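Local structure of nitrogen regulatory PII-like protein (Bacillus subtilis subsp. subtilis, 4R25) at residues 13-18 and 61-66; 19-24 and 79-84. The protein acts as a PII-type nitrogen regulator that is required for full induction of the nrgAB operon when ammonium is limiting. All coordinates share one frame; numbering follows the deposited sequence.

Contact 1 of 2, residues 13-18 and 61-66. With ZN (zinc ion), chain E.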
# COMPACT_ATOMS: atom_id res chain seq x y z
N ALA A 13 -11.12 11.10 12.35
CA ALA A 13 -11.75 10.92 13.66
C ALA A 13 -12.10 9.46 13.99
O ALA A 13 -12.10 8.60 13.11
CB ALA A 13 -12.99 11.80 13.76
N ASN A 14 -12.40 9.19 15.26
CA ASN A 14 -12.92 7.89 15.70
C ASN A 14 -11.89 6.76 15.81
O ASN A 14 -12.26 5.59 15.96
CB ASN A 14 -14.05 7.44 14.79
CG ASN A 14 -15.41 7.46 15.47
OD1 ASN A 14 -15.53 7.13 16.66
ND2 ASN A 14 -16.44 7.85 14.72
N PHE A 15 -10.61 7.11 15.75
CA PHE A 15 -9.56 6.10 15.70
C PHE A 15 -9.52 5.28 16.99
O PHE A 15 -9.35 4.06 16.96
CB PHE A 15 -8.22 6.78 15.41
CG PHE A 15 -7.13 5.84 14.95
CD1 PHE A 15 -7.43 4.55 14.56
CD2 PHE A 15 -5.81 6.26 14.93
CE1 PHE A 15 -6.42 3.68 14.15
CE2 PHE A 15 -4.80 5.40 14.52
CZ PHE A 15 -5.11 4.11 14.13
N GLU A 16 -9.70 5.94 18.14
CA GLU A 16 -9.62 5.27 19.44
C GLU A 16 -10.66 4.17 19.66
O GLU A 16 -10.32 3.07 20.09
CB GLU A 16 -9.69 6.28 20.58
CG GLU A 16 -9.63 5.64 21.95
CD GLU A 16 -8.34 4.86 22.18
OE1 GLU A 16 -7.27 5.33 21.74
OE2 GLU A 16 -8.41 3.77 22.80
N LYS A 17 -11.93 4.45 19.36
CA LYS A 17 -12.96 3.42 19.49
C LYS A 17 -12.62 2.23 18.59
O LYS A 17 -12.94 1.09 18.93
CB LYS A 17 -14.35 3.98 19.14
CG LYS A 17 -15.52 3.02 19.41
CD LYS A 17 -16.88 3.74 19.35
CE LYS A 17 -18.06 2.77 19.15
NZ LYS A 17 -18.16 1.70 20.18
N LEU A 18 -11.96 2.50 17.47
CA LEU A 18 -11.58 1.45 16.53
C LEU A 18 -10.54 0.52 17.17
O LEU A 18 -10.68 -0.70 17.13
CB LEU A 18 -11.00 2.07 15.26
CG LEU A 18 -11.43 1.57 13.87
CD1 LEU A 18 -10.26 1.68 12.92
CD2 LEU A 18 -11.95 0.14 13.89
N LEU A 61 -7.15 8.91 6.67
CA LEU A 61 -6.35 8.05 7.51
C LEU A 61 -6.33 6.68 6.87
O LEU A 61 -7.38 6.09 6.64
CB LEU A 61 -6.97 7.98 8.90
CG LEU A 61 -6.37 6.99 9.90
CD1 LEU A 61 -4.93 7.34 10.25
CD2 LEU A 61 -7.25 6.93 11.14
N LYS A 62 -5.14 6.16 6.58
CA LYS A 62 -5.05 4.82 6.01
C LYS A 62 -4.62 3.85 7.10
O LYS A 62 -3.58 4.05 7.74
CB LYS A 62 -4.03 4.81 4.87
CG LYS A 62 -4.06 3.57 3.98
CD LYS A 62 -2.95 3.69 2.93
CE LYS A 62 -3.04 2.61 1.87
NZ LYS A 62 -1.95 2.82 0.87
N ILE A 63 -5.45 2.83 7.34
CA ILE A 63 -5.18 1.84 8.37
C ILE A 63 -5.03 0.46 7.75
O ILE A 63 -5.93 -0.02 7.07
CB ILE A 63 -6.32 1.78 9.38
CG1 ILE A 63 -6.48 3.13 10.10
CG2 ILE A 63 -6.09 0.64 10.37
CD1 ILE A 63 -7.79 3.30 10.79
N GLU A 64 -3.92 -0.19 8.03
CA GLU A 64 -3.68 -1.53 7.52
C GLU A 64 -3.62 -2.60 8.63
O GLU A 64 -2.94 -2.46 9.64
CB GLU A 64 -2.42 -1.55 6.67
CG GLU A 64 -2.54 -0.70 5.42
CD GLU A 64 -1.29 -0.73 4.56
OE1 GLU A 64 -0.19 -1.00 5.09
OE2 GLU A 64 -1.42 -0.49 3.35
N ILE A 65 -4.37 -3.67 8.41
CA ILE A 65 -4.46 -4.76 9.35
C ILE A 65 -4.26 -6.05 8.56
O ILE A 65 -4.89 -6.25 7.53
CB ILE A 65 -5.84 -4.78 10.02
CG1 ILE A 65 -6.20 -3.37 10.49
CG2 ILE A 65 -5.87 -5.76 11.18
CD1 ILE A 65 -7.68 -3.16 10.71
N VAL A 66 -3.35 -6.89 9.02
CA VAL A 66 -3.18 -8.20 8.42
C VAL A 66 -3.82 -9.22 9.35
O VAL A 66 -3.72 -9.10 10.56
CB VAL A 66 -1.70 -8.54 8.22
CG1 VAL A 66 -1.54 -9.94 7.62
CG2 VAL A 66 -1.05 -7.49 7.33
ZN ZN E . -1.23 -0.75 1.03
O HOH W 1 0.41 1.17 0.55
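Phe15 and Leu18, from the first turn of helix 15-25, pack on Leu61 and Ile63 of strand 51-67 through carbon contacts alone. Phe15 can be followed outward from its CB. CG stands anti to the backbone N (chi1 -164°), which sends the ring toward the side chains of Leu61 and Ile63. At CG the ring meets Leu61, whose CD2 lies 4.0 Å away. That methyl sits over one ring face, displaced toward the rim, with CD2 4.1 Å from the centroid of the Phe15 ring and 15° off its normal, a CH-pi contact. CD2 of the ring shares this Leu61 methyl, while CD1 lies between it and the CD1 methyl of Ile63. Further out, CE1 reaches the end of Ile63, whose CD1 approaches obliquely to within 3.6 Å of CE1, with CG1 of the same isoleucine behind it. A flat, wide phenyl suits this place because it touches two branched residues at once. Leu18, one turn on, meets Ile63 tip to tip: its CD1 is 3.6 Å from Ile63 CD1, and this single methyl thus serves both helix residues. Phe32 of strand 29-44 adds an edge-to-face contact to Phe15.

Lys62 and Glu64 leave the strand on its other side. Glu64 OE2 binds the zinc ion at 2.3 Å, with Lys5 and a water also on the metal, and the extended chain of Lys62 brings NZ to that water at 2.9 Å. Lys62 also forms a salt bridge with Glu64 of the third subunit, while Glu64 pairs with Lys62 of the second. A strand with an apolar side under helices and a charged side toward the trimer's centre is characteristic of the ferredoxin-like alpha/beta sandwich of PII proteins.

Contact 2 of 2, residues 19-24 and 79-84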
# COMPACT_ATOMS: atom_id res chain seq x y z
N LYS A 19 -9.50 1.11 17.74
CA LYS A 19 -8.47 0.34 18.43
C LYS A 19 -9.09 -0.53 19.52
O LYS A 19 -8.69 -1.69 19.68
CB LYS A 19 -7.41 1.27 19.00
CG LYS A 19 -6.67 2.09 17.96
CD LYS A 19 -5.68 3.03 18.61
CE LYS A 19 -4.97 3.89 17.59
NZ LYS A 19 -4.02 4.82 18.28
N GLN A 20 -10.05 0.02 20.27
CA GLN A 20 -10.76 -0.76 21.29
C GLN A 20 -11.47 -1.95 20.67
O GLN A 20 -11.33 -3.09 21.15
CB GLN A 20 -11.79 0.09 22.05
CG GLN A 20 -11.19 1.15 22.98
CD GLN A 20 -10.29 0.56 24.06
OE1 GLN A 20 -10.67 -0.37 24.78
NE2 GLN A 20 -9.08 1.10 24.18
N GLU A 21 -12.24 -1.70 19.62
CA GLU A 21 -13.06 -2.75 19.03
C GLU A 21 -12.23 -3.80 18.29
O GLU A 21 -12.49 -4.99 18.39
CB GLU A 21 -14.13 -2.15 18.12
CG GLU A 21 -15.04 -1.13 18.81
CD GLU A 21 -15.88 -1.74 19.93
OE1 GLU A 21 -16.92 -2.36 19.62
OE2 GLU A 21 -15.50 -1.59 21.11
N LEU A 22 -11.22 -3.35 17.56
CA LEU A 22 -10.37 -4.29 16.84
C LEU A 22 -9.57 -5.11 17.83
O LEU A 22 -9.43 -6.32 17.68
CB LEU A 22 -9.43 -3.55 15.87
CG LEU A 22 -10.11 -2.89 14.68
CD1 LEU A 22 -9.11 -2.08 13.89
CD2 LEU A 22 -10.79 -3.93 13.81
N GLY A 23 -9.05 -4.44 18.85
CA GLY A 23 -8.38 -5.12 19.95
C GLY A 23 -9.20 -6.25 20.54
O GLY A 23 -8.68 -7.34 20.80
N LYS A 24 -10.50 -6.02 20.74
CA LYS A 24 -11.33 -7.00 21.44
C LYS A 24 -11.59 -8.26 20.64
O LYS A 24 -11.76 -9.33 21.22
CB LYS A 24 -12.65 -6.38 21.91
CG LYS A 24 -12.46 -5.52 23.14
CD LYS A 24 -13.60 -4.53 23.36
CE LYS A 24 -13.22 -3.55 24.47
NZ LYS A 24 -14.19 -2.43 24.67
N ALA A 79 -15.28 -2.61 11.63
CA ALA A 79 -14.85 -1.35 11.05
C ALA A 79 -16.05 -0.52 10.57
O ALA A 79 -16.08 0.70 10.73
CB ALA A 79 -13.88 -1.60 9.90
N LYS A 80 -17.04 -1.18 9.98
CA LYS A 80 -18.25 -0.50 9.51
C LYS A 80 -18.99 0.16 10.67
O LYS A 80 -19.18 1.38 10.68
CB LYS A 80 -19.18 -1.46 8.79
CG LYS A 80 -18.58 -2.06 7.54
CD LYS A 80 -19.29 -3.34 7.13
CE LYS A 80 -20.68 -3.07 6.59
NZ LYS A 80 -21.22 -4.28 5.90
N ARG A 81 -19.41 -0.64 11.64
CA ARG A 81 -20.12 -0.13 12.80
C ARG A 81 -19.47 1.11 13.35
O ARG A 81 -20.11 2.15 13.49
CB ARG A 81 -20.14 -1.17 13.91
CG ARG A 81 -21.07 -2.32 13.70
CD ARG A 81 -20.93 -3.26 14.88
NE ARG A 81 -20.37 -2.56 16.03
CZ ARG A 81 -19.36 -3.03 16.77
NH1 ARG A 81 -18.82 -4.20 16.46
NH2 ARG A 81 -18.91 -2.33 17.80
N VAL A 82 -18.19 0.98 13.68
CA VAL A 82 -17.49 2.01 14.44
C VAL A 82 -17.32 3.31 13.67
O VAL A 82 -17.40 4.39 14.25
CB VAL A 82 -16.10 1.51 14.88
CG1 VAL A 82 -15.36 2.60 15.63
CG2 VAL A 82 -16.23 0.26 15.74
N LEU A 83 -17.10 3.19 12.36
CA LEU A 83 -16.72 4.34 11.53
C LEU A 83 -17.89 4.95 10.76
O LEU A 83 -17.76 6.01 10.14
CB LEU A 83 -15.59 3.95 10.57
CG LEU A 83 -14.30 3.44 11.23
CD1 LEU A 83 -13.33 2.86 10.21
CD2 LEU A 83 -13.64 4.55 12.03
N LYS A 84 -19.04 4.27 10.80
CA LYS A 84 -20.26 4.74 10.15
C LYS A 84 -20.82 5.99 10.84
O LYS A 84 -21.04 5.99 12.05
CB LYS A 84 -21.30 3.63 10.16
CG LYS A 84 -22.71 4.08 9.85
CD LYS A 84 -23.10 3.80 8.40
CE LYS A 84 -23.23 2.31 8.11
NZ LYS A 84 -24.04 1.62 9.15
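Helix 15-25 and helix 72-83 lie side by side with their backbones nearest at Glu21 and Val82, whose CA atoms are 8.0 Å apart, a spacing that small or slender side chains can fill. Glu21 does two jobs there. Its aliphatic part lies against Val82, with CG 3.6 Å from Val82 CG2 and CB a little farther from the same methyl; a short branched valine suits this place because it fills the gap without pushing the helices apart. Beyond CG the glutamate chain bends (chi2 -64°), and the carboxylate turns to Arg81. OE1 accepts a hydrogen bond from Arg81 NH2 at 2.7 Å, with an N-H...O angle of 147°, as part of a salt bridge. The oxygen lies at the edge of the guanidinium, almost in its plane, yet the donor reaches OE1 on its anti side, tilted somewhat out of the carboxylate plane, and the two planar groups stand 90° apart, so this is a one-pronged bond and not a paired, bidentate one. OE2 has a second, long ionic partner in Lys24 NZ at 3.9 Å, and the carboxylate therefore sits between two positive charges, which would probably keep it ionised. Toward the sheet, Leu22 meets Val75 and Leu83 packs on Ile8. A pair of helices laid side by side on one face of an antiparallel sheet is the hallmark of the ferredoxin-like fold of PII proteins.

Overall arrangement
Both contacts use helix 15-25, first against the sheet and then against its neighbouring helix. Contact 1 is the buried one, joining the helix's beginning to strand 51-67 with apolar groups; contact 2, about 8 Å away between centres, is partly buried and adds charge where the helices approach the surface. The two meet directly: Ile65 CD1 is 3.6 Å from Leu22 CD1, and Lys17 CG packs on Val82 CG1 at 3.8 Å. Both first segments lie on helix 15-25, and strand 51-67 leads into helix 72-83, so the segments of the two contacts alternate along the chain. Residues of both also touch the second subunit.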